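Local coordinates for N-terminal cyanobactin protease (Planktothrix agardhii NIES-596, PDB 4H6W), which probably acts as a subtilisin-like serine endopeptidase in cyanobactin (prenylagaramide) maturation, the chain here being the N-terminal protease part of a longer protein, at residues A26-I31 / E112-N117; T81-Q86 / T227-G232; V92-D97 / L105-A110; G133-W138 / A169-V174. All coordinates share one frame; numbering follows the deposited sequence.

Interaction 1 of 4, residues A26-I31 / E112-N117; sequences AVLDGI and EQAVNN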
loop_
_atom_site.group_PDB
_atom_site.type_symbol
_atom_site.label_atom_id
_atom_site.label_comp_id
_atom_site.label_asym_id
_atom_site.label_seq_id
_atom_site.Cartn_x
_atom_site.Cartn_y
_atom_site.Cartn_z
ATOM N N ALA A 26 -3.602 -5.989 -6.215
ATOM C CA ALA A 26 -2.462 -6.351 -7.062
ATOM C C ALA A 26 -1.180 -5.859 -6.416
ATOM O O ALA A 26 -1.127 -4.733 -5.937
ATOM C CB ALA A 26 -2.615 -5.748 -8.446
ATOM N N VAL A 27 -0.153 -6.704 -6.392
ATOM C CA VAL A 27 1.147 -6.294 -5.865
ATOM C C VAL A 27 2.131 -6.183 -7.019
ATOM O O VAL A 27 2.476 -7.185 -7.647
ATOM C CB VAL A 27 1.672 -7.249 -4.775
ATOM C CG1 VAL A 27 3.046 -6.800 -4.312
ATOM C CG2 VAL A 27 0.698 -7.329 -3.594
ATOM N N LEU A 28 2.540 -4.951 -7.320
ATOM C CA LEU A 28 3.499 -4.691 -8.386
ATOM C C LEU A 28 4.872 -4.492 -7.776
ATOM O O LEU A 28 5.174 -3.442 -7.196
ATOM C CB LEU A 28 3.089 -3.481 -9.233
ATOM C CG LEU A 28 2.024 -3.703 -10.308
ATOM C CD1 LEU A 28 0.716 -4.249 -9.745
ATOM C CD2 LEU A 28 1.781 -2.407 -11.051
ATOM N N ASP A 29 5.697 -5.525 -7.912
ATOM C CA ASP A 29 6.951 -5.622 -7.189
ATOM C C ASP A 29 7.820 -6.694 -7.848
ATOM O O ASP A 29 7.663 -6.971 -9.044
ATOM C CB ASP A 29 6.656 -5.993 -5.739
ATOM C CG ASP A 29 7.696 -5.472 -4.785
ATOM O OD1 ASP A 29 7.381 -4.475 -4.093
ATOM O OD2 ASP A 29 8.818 -6.046 -4.739
ATOM N N GLY A 30 8.735 -7.288 -7.084
ATOM C CA GLY A 30 9.514 -8.424 -7.578
ATOM C C GLY A 30 8.722 -9.716 -7.482
ATOM O O GLY A 30 7.579 -9.730 -6.985
ATOM N N ILE A 31 9.324 -10.802 -7.961
ATOM C CA ILE A 31 8.724 -12.132 -7.866
ATOM C C ILE A 31 8.562 -12.614 -6.409
ATOM O O ILE A 31 9.510 -12.596 -5.625
ATOM C CB ILE A 31 9.489 -13.166 -8.729
ATOM C CG1 ILE A 31 9.554 -12.673 -10.184
ATOM C CG2 ILE A 31 8.811 -14.537 -8.660
ATOM C CD1 ILE A 31 10.370 -13.550 -11.109
ATOM N N GLU A 112 -1.704 -1.273 -16.157
ATOM C CA GLU A 112 -2.694 -1.589 -17.182
ATOM C C GLU A 112 -3.175 -3.035 -17.055
ATOM O O GLU A 112 -4.371 -3.319 -17.151
ATOM C CB GLU A 112 -2.153 -1.313 -18.584
ATOM C CG GLU A 112 -3.178 -1.553 -19.697
ATOM C CD GLU A 112 -2.611 -1.322 -21.094
ATOM O OE1 GLU A 112 -1.679 -2.060 -21.494
ATOM O OE2 GLU A 112 -3.102 -0.407 -21.795
ATOM N N GLN A 113 -2.239 -3.940 -16.819
ATOM C CA GLN A 113 -2.575 -5.349 -16.703
ATOM C C GLN A 113 -3.362 -5.631 -15.418
ATOM O O GLN A 113 -4.353 -6.383 -15.443
ATOM C CB GLN A 113 -1.326 -6.215 -16.786
ATOM C CG GLN A 113 -1.646 -7.662 -17.091
ATOM C CD GLN A 113 -0.408 -8.527 -17.218
ATOM O OE1 GLN A 113 0.688 -8.128 -16.800
ATOM N NE2 GLN A 113 -0.574 -9.727 -17.802
ATOM N N ALA A 114 -2.935 -5.006 -14.316
ATOM C CA ALA A 114 -3.639 -5.120 -13.037
ATOM C C ALA A 114 -5.090 -4.680 -13.186
ATOM O O ALA A 114 -6.000 -5.351 -12.700
ATOM C CB ALA A 114 -2.941 -4.308 -11.959
ATOM N N VAL A 115 -5.309 -3.568 -13.883
ATOM C CA VAL A 115 -6.668 -3.069 -14.092
ATOM C C VAL A 115 -7.529 -4.039 -14.915
ATOM O O VAL A 115 -8.640 -4.378 -14.516
ATOM C CB VAL A 115 -6.666 -1.664 -14.718
ATOM C CG1 VAL A 115 -8.089 -1.238 -15.071
ATOM C CG2 VAL A 115 -6.045 -0.667 -13.751
ATOM N N ASN A 116 -7.001 -4.512 -16.040
ATOM C CA ASN A 116 -7.769 -5.409 -16.906
ATOM C C ASN A 116 -8.052 -6.779 -16.280
ATOM O O ASN A 116 -8.912 -7.513 -16.752
ATOM C CB ASN A 116 -7.108 -5.539 -18.285
ATOM C CG ASN A 116 -6.958 -4.193 -18.998
ATOM O OD1 ASN A 116 -7.708 -3.239 -18.757
ATOM N ND2 ASN A 116 -5.978 -4.112 -19.876
ATOM N N ASN A 117 -7.328 -7.120 -15.216
ATOM C CA ASN A 117 -7.553 -8.380 -14.516
ATOM C C ASN A 117 -8.391 -8.219 -13.236
ATOM O O ASN A 117 -8.488 -9.138 -12.411
ATOM C CB ASN A 117 -6.221 -9.100 -14.269
ATOM C CG ASN A 117 -5.634 -9.686 -15.557
ATOM O OD1 ASN A 117 -5.792 -10.884 -15.832
ATOM N ND2 ASN A 117 -4.982 -8.837 -16.368
#

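Interaction 2 of 4, residues T81-Q86 / T227-G232; sequences TGIAPQ and TPIVSG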
loop_
_atom_site.group_PDB
_atom_site.type_symbol
_atom_site.label_atom_id
_atom_site.label_comp_id
_atom_site.label_asym_id
_atom_site.label_seq_id
_atom_site.Cartn_x
_atom_site.Cartn_y
_atom_site.Cartn_z
ATOM N N THR A 81 1.122 -12.279 10.128
ATOM C CA THR A 81 -0.267 -11.852 10.234
ATOM C C THR A 81 -0.583 -10.755 9.185
ATOM O O THR A 81 -0.378 -9.561 9.422
ATOM C CB THR A 81 -0.570 -11.367 11.664
ATOM O OG1 THR A 81 -0.095 -12.336 12.608
ATOM C CG2 THR A 81 -2.040 -11.198 11.871
ATOM N N GLY A 82 -1.057 -11.180 8.015
ATOM C CA GLY A 82 -1.412 -10.260 6.931
ATOM C C GLY A 82 -2.585 -9.368 7.303
ATOM O O GLY A 82 -3.414 -9.736 8.153
ATOM N N ILE A 83 -2.658 -8.198 6.672
ATOM C CA ILE A 83 -3.733 -7.253 6.937
ATOM C C ILE A 83 -5.048 -7.711 6.326
ATOM O O ILE A 83 -6.104 -7.571 6.951
ATOM C CB ILE A 83 -3.408 -5.834 6.420
ATOM C CG1 ILE A 83 -2.071 -5.321 7.002
ATOM C CG2 ILE A 83 -4.568 -4.891 6.693
ATOM C CD1 ILE A 83 -2.100 -4.926 8.463
ATOM N N ALA A 84 -4.981 -8.260 5.110
ATOM C CA ALA A 84 -6.187 -8.674 4.371
ATOM C C ALA A 84 -6.070 -10.098 3.807
ATOM O O ALA A 84 -6.064 -10.285 2.587
ATOM C CB ALA A 84 -6.480 -7.685 3.253
ATOM N N PRO A 85 -5.994 -11.109 4.695
ATOM C CA PRO A 85 -5.694 -12.470 4.248
ATOM C C PRO A 85 -6.729 -13.135 3.343
ATOM O O PRO A 85 -6.342 -13.973 2.530
ATOM C CB PRO A 85 -5.560 -13.256 5.558
ATOM C CG PRO A 85 -6.323 -12.468 6.547
ATOM C CD PRO A 85 -6.138 -11.037 6.158
ATOM N N GLN A 86 -8.011 -12.787 3.468
ATOM C CA GLN A 86 -9.035 -13.474 2.674
ATOM C C GLN A 86 -9.321 -12.813 1.323
ATOM O O GLN A 86 -10.142 -13.313 0.543
ATOM C CB GLN A 86 -10.339 -13.701 3.457
ATOM C CG GLN A 86 -10.235 -14.328 4.856
ATOM C CD GLN A 86 -9.092 -15.316 5.023
ATOM O OE1 GLN A 86 -8.831 -16.146 4.146
ATOM N NE2 GLN A 86 -8.400 -15.233 6.160
ATOM N N THR A 227 3.470 1.085 2.880
ATOM C CA THR A 227 2.525 1.115 1.773
ATOM C C THR A 227 1.604 -0.092 1.717
ATOM O O THR A 227 0.411 0.080 1.520
ATOM C CB THR A 227 3.252 1.283 0.441
ATOM O OG1 THR A 227 4.104 2.415 0.555
ATOM C CG2 THR A 227 2.262 1.493 -0.707
ATOM N N PRO A 228 2.153 -1.313 1.874
ATOM C CA PRO A 228 1.273 -2.493 1.861
ATOM C C PRO A 228 0.307 -2.555 3.048
ATOM O O PRO A 228 -0.700 -3.266 2.977
ATOM C CB PRO A 228 2.255 -3.680 1.885
ATOM C CG PRO A 228 3.563 -3.120 2.348
ATOM C CD PRO A 228 3.580 -1.694 1.854
ATOM N N ILE A 229 0.593 -1.820 4.122
ATOM C CA ILE A 229 -0.320 -1.797 5.257
ATOM C C ILE A 229 -1.577 -0.996 4.914
ATOM O O ILE A 229 -2.704 -1.402 5.244
ATOM C CB ILE A 229 0.363 -1.268 6.538
ATOM C CG1 ILE A 229 1.452 -2.255 6.990
ATOM C CG2 ILE A 229 -0.672 -1.031 7.632
ATOM C CD1 ILE A 229 2.172 -1.895 8.271
ATOM N N VAL A 230 -1.382 0.137 4.237
ATOM C CA VAL A 230 -2.497 0.977 3.807
ATOM C C VAL A 230 -3.291 0.228 2.738
ATOM O O VAL A 230 -4.532 0.230 2.760
ATOM C CB VAL A 230 -2.031 2.379 3.326
ATOM C CG1 VAL A 230 -3.213 3.234 2.873
ATOM C CG2 VAL A 230 -1.269 3.099 4.432
ATOM N N SER A 231 -2.582 -0.465 1.844
ATOM C CA SER A 231 -3.256 -1.282 0.826
ATOM C C SER A 231 -4.188 -2.288 1.469
ATOM O O SER A 231 -5.337 -2.411 1.055
ATOM C CB SER A 231 -2.262 -2.008 -0.078
ATOM O OG SER A 231 -1.583 -1.088 -0.907
ATOM N N GLY A 232 -3.685 -2.998 2.485
ATOM C CA GLY A 232 -4.471 -3.989 3.205
ATOM C C GLY A 232 -5.681 -3.388 3.889
ATOM O O GLY A 232 -6.805 -3.909 3.771
#

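Interaction 3 of 4, residues V92-D97 / L105-A110; sequences VPVFAD and LDLSRA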
loop_
_atom_site.group_PDB
_atom_site.type_symbol
_atom_site.label_atom_id
_atom_site.label_comp_id
_atom_site.label_asym_id
_atom_site.label_seq_id
_atom_site.Cartn_x
_atom_site.Cartn_y
_atom_site.Cartn_z
ATOM N N VAL A 92 2.108 -9.102 -9.967
ATOM C CA VAL A 92 2.452 -8.577 -11.273
ATOM C C VAL A 92 3.861 -7.975 -11.183
ATOM O O VAL A 92 4.014 -6.790 -10.886
ATOM C CB VAL A 92 1.432 -7.516 -11.700
ATOM C CG1 VAL A 92 1.596 -7.184 -13.171
ATOM C CG2 VAL A 92 0.026 -8.007 -11.405
ATOM N N PRO A 93 4.899 -8.791 -11.432
ATOM C CA PRO A 93 6.271 -8.352 -11.165
ATOM C C PRO A 93 6.703 -7.192 -12.066
ATOM O O PRO A 93 6.473 -7.234 -13.271
ATOM C CB PRO A 93 7.116 -9.603 -11.468
ATOM C CG PRO A 93 6.135 -10.721 -11.587
ATOM C CD PRO A 93 4.884 -10.086 -12.120
ATOM N N VAL A 94 7.314 -6.166 -11.479
ATOM C CA VAL A 94 7.792 -5.019 -12.240
ATOM C C VAL A 94 9.310 -4.885 -12.214
ATOM O O VAL A 94 9.852 -4.050 -12.928
ATOM C CB VAL A 94 7.141 -3.685 -11.798
ATOM C CG1 VAL A 94 5.659 -3.693 -12.111
ATOM C CG2 VAL A 94 7.391 -3.401 -10.318
ATOM N N PHE A 95 9.994 -5.676 -11.385
ATOM C CA PHE A 95 11.457 -5.806 -11.520
ATOM C C PHE A 95 11.994 -7.216 -11.388
ATOM O O PHE A 95 11.402 -8.047 -10.707
ATOM C CB PHE A 95 12.293 -4.851 -10.626
ATOM C CG PHE A 95 11.555 -4.212 -9.476
ATOM C CD1 PHE A 95 11.096 -4.960 -8.406
ATOM C CD2 PHE A 95 11.390 -2.824 -9.438
ATOM C CE1 PHE A 95 10.432 -4.342 -7.345
ATOM C CE2 PHE A 95 10.738 -2.200 -8.378
ATOM C CZ PHE A 95 10.257 -2.965 -7.326
ATOM N N ALA A 96 13.107 -7.475 -12.083
ATOM C CA ALA A 96 13.978 -8.612 -11.778
ATOM C C ALA A 96 14.756 -8.252 -10.511
ATOM O O ALA A 96 14.865 -7.073 -10.150
ATOM C CB ALA A 96 14.911 -8.909 -12.931
ATOM N N ASP A 97 15.278 -9.264 -9.824
ATOM C CA ASP A 97 15.733 -9.097 -8.428
ATOM C C ASP A 97 16.965 -8.194 -8.210
ATOM O O ASP A 97 17.458 -7.551 -9.148
ATOM C CB ASP A 97 15.877 -10.463 -7.709
ATOM C CG ASP A 97 16.527 -11.546 -8.579
ATOM O OD1 ASP A 97 17.217 -11.217 -9.571
ATOM O OD2 ASP A 97 16.350 -12.742 -8.258
ATOM N N LEU A 105 7.809 2.869 -18.141
ATOM C CA LEU A 105 7.068 2.148 -19.188
ATOM C C LEU A 105 6.549 0.802 -18.686
ATOM O O LEU A 105 5.360 0.513 -18.809
ATOM C CB LEU A 105 7.899 1.989 -20.473
ATOM C CG LEU A 105 7.195 1.224 -21.611
ATOM C CD1 LEU A 105 6.024 2.000 -22.207
ATOM C CD2 LEU A 105 8.184 0.820 -22.697
ATOM N N ASP A 106 7.434 0.001 -18.103
ATOM C CA ASP A 106 7.052 -1.291 -17.512
ATOM C C ASP A 106 6.001 -1.185 -16.416
ATOM O O ASP A 106 5.118 -2.047 -16.318
ATOM C CB ASP A 106 8.272 -2.018 -16.953
ATOM C CG ASP A 106 9.304 -2.319 -18.019
ATOM O OD1 ASP A 106 8.938 -2.300 -19.217
ATOM O OD2 ASP A 106 10.478 -2.570 -17.664
ATOM N N LEU A 107 6.108 -0.145 -15.585
ATOM C CA LEU A 107 5.159 0.060 -14.510
ATOM C C LEU A 107 3.774 0.370 -15.063
ATOM O O LEU A 107 2.766 -0.163 -14.594
ATOM C CB LEU A 107 5.610 1.188 -13.586
ATOM C CG LEU A 107 4.616 1.513 -12.468
ATOM C CD1 LEU A 107 4.372 0.289 -11.574
ATOM C CD2 LEU A 107 5.091 2.714 -11.678
ATOM N N SER A 108 3.725 1.240 -16.060
ATOM C CA SER A 108 2.468 1.573 -16.688
ATOM C C SER A 108 1.850 0.329 -17.339
ATOM O O SER A 108 0.627 0.184 -17.369
ATOM C CB SER A 108 2.666 2.702 -17.703
ATOM O OG SER A 108 3.313 2.228 -18.864
ATOM N N ARG A 109 2.686 -0.574 -17.848
ATOM C CA ARG A 109 2.165 -1.807 -18.434
ATOM C C ARG A 109 1.589 -2.704 -17.347
ATOM O O ARG A 109 0.525 -3.297 -17.523
ATOM C CB ARG A 109 3.244 -2.572 -19.204
ATOM C CG ARG A 109 3.623 -1.987 -20.556
ATOM C CD ARG A 109 4.019 -3.106 -21.502
ATOM N NE ARG A 109 4.805 -2.629 -22.635
ATOM C CZ ARG A 109 6.135 -2.529 -22.645
ATOM N NH1 ARG A 109 6.850 -2.866 -21.573
ATOM N NH2 ARG A 109 6.753 -2.087 -23.735
ATOM N N ALA A 110 2.288 -2.790 -16.216
ATOM C CA ALA A 110 1.834 -3.614 -15.117
ATOM C C ALA A 110 0.513 -3.066 -14.566
ATOM O O ALA A 110 -0.440 -3.829 -14.350
ATOM C CB ALA A 110 2.901 -3.709 -14.042
#

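Interaction 4 of 4, residues G133-W138 / A169-V174; sequences GEADTW and ASLPTV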
loop_
_atom_site.group_PDB
_atom_site.type_symbol
_atom_site.label_atom_id
_atom_site.label_comp_id
_atom_site.label_asym_id
_atom_site.label_seq_id
_atom_site.Cartn_x
_atom_site.Cartn_y
_atom_site.Cartn_z
ATOM N N GLY A 133 8.365 15.749 -9.798
ATOM C CA GLY A 133 7.139 14.948 -9.859
ATOM C C GLY A 133 6.620 14.685 -11.257
ATOM O O GLY A 133 5.533 14.141 -11.413
ATOM N N GLU A 134 7.396 15.085 -12.268
ATOM C CA GLU A 134 7.070 14.855 -13.678
ATOM C C GLU A 134 7.110 13.361 -14.006
ATOM O O GLU A 134 7.900 12.608 -13.423
ATOM C CB GLU A 134 8.017 15.644 -14.608
ATOM C CG GLU A 134 9.482 15.178 -14.662
ATOM C CD GLU A 134 10.302 15.483 -13.400
ATOM O OE1 GLU A 134 9.848 16.270 -12.535
ATOM O OE2 GLU A 134 11.420 14.923 -13.266
ATOM N N ALA A 135 6.256 12.946 -14.939
ATOM C CA ALA A 135 6.142 11.546 -15.310
ATOM C C ALA A 135 5.981 11.329 -16.808
ATOM O O ALA A 135 5.289 12.095 -17.493
ATOM C CB ALA A 135 4.992 10.892 -14.557
ATOM N N ASP A 136 6.649 10.286 -17.293
ATOM C CA ASP A 136 6.377 9.630 -18.570
ATOM C C ASP A 136 4.877 9.606 -18.864
ATOM O O ASP A 136 4.082 9.223 -18.008
ATOM C CB ASP A 136 6.909 8.199 -18.468
ATOM C CG ASP A 136 6.876 7.447 -19.787
ATOM O OD1 ASP A 136 5.817 7.414 -20.462
ATOM O OD2 ASP A 136 7.918 6.843 -20.126
ATOM N N THR A 137 4.477 10.003 -20.068
ATOM C CA THR A 137 3.048 10.134 -20.344
ATOM C C THR A 137 2.275 8.810 -20.293
ATOM O O THR A 137 1.069 8.813 -20.021
ATOM C CB THR A 137 2.724 10.945 -21.638
ATOM O OG1 THR A 137 2.547 10.070 -22.761
ATOM C CG2 THR A 137 3.794 11.966 -21.935
ATOM N N TRP A 138 2.957 7.687 -20.541
ATOM C CA TRP A 138 2.308 6.376 -20.443
ATOM C C TRP A 138 1.969 6.025 -18.994
ATOM O O TRP A 138 0.946 5.392 -18.717
ATOM C CB TRP A 138 3.114 5.261 -21.124
ATOM C CG TRP A 138 2.947 5.269 -22.621
ATOM C CD1 TRP A 138 3.919 5.518 -23.561
ATOM C CD2 TRP A 138 1.728 5.058 -23.353
ATOM N NE1 TRP A 138 3.377 5.459 -24.825
ATOM C CE2 TRP A 138 2.040 5.180 -24.729
ATOM C CE3 TRP A 138 0.406 4.772 -22.980
ATOM C CZ2 TRP A 138 1.078 5.025 -25.732
ATOM C CZ3 TRP A 138 -0.550 4.617 -23.978
ATOM C CH2 TRP A 138 -0.208 4.745 -25.339
ATOM N N ALA A 169 3.857 7.919 -6.759
ATOM C CA ALA A 169 3.251 8.422 -5.518
ATOM C C ALA A 169 2.845 9.901 -5.593
ATOM O O ALA A 169 1.912 10.308 -4.916
ATOM C CB ALA A 169 4.149 8.162 -4.312
ATOM N N SER A 170 3.530 10.690 -6.418
ATOM C CA SER A 170 3.307 12.147 -6.460
ATOM C C SER A 170 2.254 12.572 -7.478
ATOM O O SER A 170 1.887 13.748 -7.550
ATOM C CB SER A 170 4.614 12.903 -6.723
ATOM O OG SER A 170 5.169 12.561 -7.984
ATOM N N LEU A 171 1.766 11.607 -8.249
ATOM C CA LEU A 171 0.791 11.841 -9.303
ATOM C C LEU A 171 -0.635 11.996 -8.765
ATOM O O LEU A 171 -1.034 11.300 -7.827
ATOM C CB LEU A 171 0.851 10.687 -10.306
ATOM C CG LEU A 171 2.191 10.524 -11.034
ATOM C CD1 LEU A 171 2.076 9.479 -12.116
ATOM C CD2 LEU A 171 2.612 11.846 -11.647
ATOM N N PRO A 172 -1.419 12.904 -9.372
ATOM C CA PRO A 172 -2.801 13.145 -8.943
ATOM C C PRO A 172 -3.655 11.875 -8.913
ATOM O O PRO A 172 -3.529 11.004 -9.790
ATOM C CB PRO A 172 -3.334 14.120 -10.002
ATOM C CG PRO A 172 -2.113 14.795 -10.553
ATOM C CD PRO A 172 -1.040 13.749 -10.527
ATOM N N THR A 173 -4.509 11.793 -7.892
ATOM C CA THR A 173 -5.433 10.672 -7.632
ATOM C C THR A 173 -4.762 9.432 -6.998
ATOM O O THR A 173 -5.437 8.464 -6.620
ATOM C CB THR A 173 -6.312 10.294 -8.862
ATOM O OG1 THR A 173 -5.535 9.533 -9.798
ATOM C CG2 THR A 173 -6.907 11.549 -9.540
ATOM N N VAL A 174 -3.441 9.474 -6.863
ATOM C CA VAL A 174 -2.723 8.411 -6.176
ATOM C C VAL A 174 -2.761 8.641 -4.672
ATOM O O VAL A 174 -2.765 9.799 -4.204
ATOM C CB VAL A 174 -1.269 8.325 -6.669
ATOM C CG1 VAL A 174 -0.468 7.323 -5.842
ATOM C CG2 VAL A 174 -1.262 7.951 -8.148
#

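Interaction 1 of 4, residues A26-I31 / E112-N117
A26 and L28 meet A114 in a small, fully buried apolar contact between strand 24-28 of the parallel sheet and the last turn of helix 104-116. The methyl groups face each other: A26 CB lies 3.8 Å from A114 CB, and the two CA atoms are 6.2 Å apart, close spacing that small residues on both sides permit. L28, two residues on and on the same side of the strand, extends one branch to the helix, where CD1 is 4.3 Å from A114 CB. Only 76 Å² is buried in all. Past A114 the helix gives out at N117, whose ND2 gives a 2.7 Å bond to Q113 O, the acceptor lying near the plane of the N117 amide. D29, next after L28, is predicted to belong to the charge relay system. D29 OD2 receives G30 N at 2.7 Å (N-H...O 163°) as well as H64 ND1, so that this one oxygen takes two bonds. V27 faces helix 63-73 on V68, I72 and F73, while A26 and L28 pair by backbone bonds with strand 121-124, whose I122 also covers A114 and V115.

Interaction 2 of 4, residues T81-Q86 / T227-G232
G232 N donates to P228 O at 3.0 Å, the shortest backbone bond within 227-232, and this turn of helix is the surface on which the loop 81-86 rests. G232 has no side chain, which is why the loop can come so near: its CA is only 5.0 Å from that of I83. The CG2 methyl of I83 lies directly on the glycine backbone, 3.4 Å from G232 C and 3.6 Å from G232 CA. That methyl is placed there by a chi1 of -55°, which sets CG2 opposite the backbone N, while the other branch runs along to bring I83 CD1 within 4.2 Å of I229 CG2. A84 adds a lighter touch, its CB 3.8 Å from G232 O. The loop has further ties: I83 O accepts from W14 NE1, and A84 pairs by backbone with I72. P228 and I229 lack the usual bond from N to the preceding turn, and the helix is kinked there. The helix is the one that opens around S224, the predicted charge-relay serine; P228 closes the GTSxAxP signature of subtilases, so the contact packs a loop onto the central buried helix of that fold.

Interaction 3 of 4, residues V92-D97 / L105-A110
V92 begins the contact by laying its CG1 methyl against A110, with 3.8 Å between V92 CG1 and A110 CB. The methyl reaches the helix because it stands opposite the backbone N (chi1 -167°). Two residues on, V94 covers more of the interface than any other residue. Its CG1 sits 3.4 Å from A110 CB, a tight approach, and 4.2 Å from L107 CD1, so that this one methyl bridges successive turns of the helix. A110 CB is thus touched by CG1 of both valines. V94 CG2 takes another direction, between the backbone N and the carbonyl carbon (chi1 -66°), and comes over the centre of the F95 ring, 4.0 Å above its plane. F95 itself packs on D29 and A126. On the helix, L107 and A110 make the apolar contacts, and the polar side chains of this turn are paired within the helix. L105 O accepts two bonds, from S108 OG at 2.7 Å and from R109 N at 3.0 Å, and D106 OD1 makes a salt bridge with R109 NH1 at 3.2 Å. The segment follows strand 88-91 directly, and backbone bonds join V92 to V27 and V94 to D29, the predicted charge-relay aspartate. L28 of strand 24-28 is packed against V92, V94, L107 and A110 alike. L107 reaches on to L102 and L139, and S108 meets W138 and A142, where helix 104-116 lies against helix 137-148.

Interaction 4 of 4, residues G133-W138 / A169-V174
G133 and S170 bring the two backbones closest, with their CA atoms 5.8 Å apart. G133 has a positive phi of 90°, a left-handed conformation that turns the chain before E134. Across from it, L171 to V174 forms a type II beta turn closed by V174 N to L171 O at 3.2 Å, with T173 at its left-handed third position. Further along 133-138, D136 takes the N-cap of helix 137-148: D136 OD1 accepts from W138 N at 2.9 Å, using its anti lone pair, with an N-H...O angle of 152°. Segment 133-138 leads into helix 137-148, the helix of a beta-alpha-beta crossover from strand 121-124 to the adjacent parallel strand 152-156, and the loop 169-174 enters the next strand of that sheet, 175-180. Among the side chains, S170 OG lies over the glycine, 3.6 Å from G133 CA; its hydrogen bond goes to H166 O, which holds the hydroxyl in place. L171 has the largest share of the contact, just ahead of G133. With CG opposite its carbonyl carbon (chi1 -62°), it sends both branches to the loop: CD2 is 3.7 Å from G133 O and 3.9 Å from A135 CB, while L171 CD1 stands 4.1 Å from A135 CB. A135 CB is directed at this leucine and so meets the two methyls of its fork together. L171 also touches I143 of helix 137-148, and its carbonyl O, like that of A169, accepts from Q199 NE2 on the helix 194-199 side.

All four contacts belong to the subtilisin-like fold. Interactions 1 and 3 adjoin, their centres 8 Å apart: both use helix 104-116, and L28 CD2 packs 3.4 Å from A110 CB, tying strand 24-28 and the chain after strand 88-91 to one helix. Interactions 3 and 4, centres about 16 Å apart, touch where helices 104-116 and 137-148 adjoin. Along the chain, 92-97/105-110 falls between the segments of both interactions 1 and 2; interaction 4 comes after 1 and 3 but also between the segments of interaction 2. D29 lies in interaction 1 and S224 on helix 223-243, used by interaction 2; both are predicted charge-relay residues, though these two contacts, centres about 16 Å apart, do not touch.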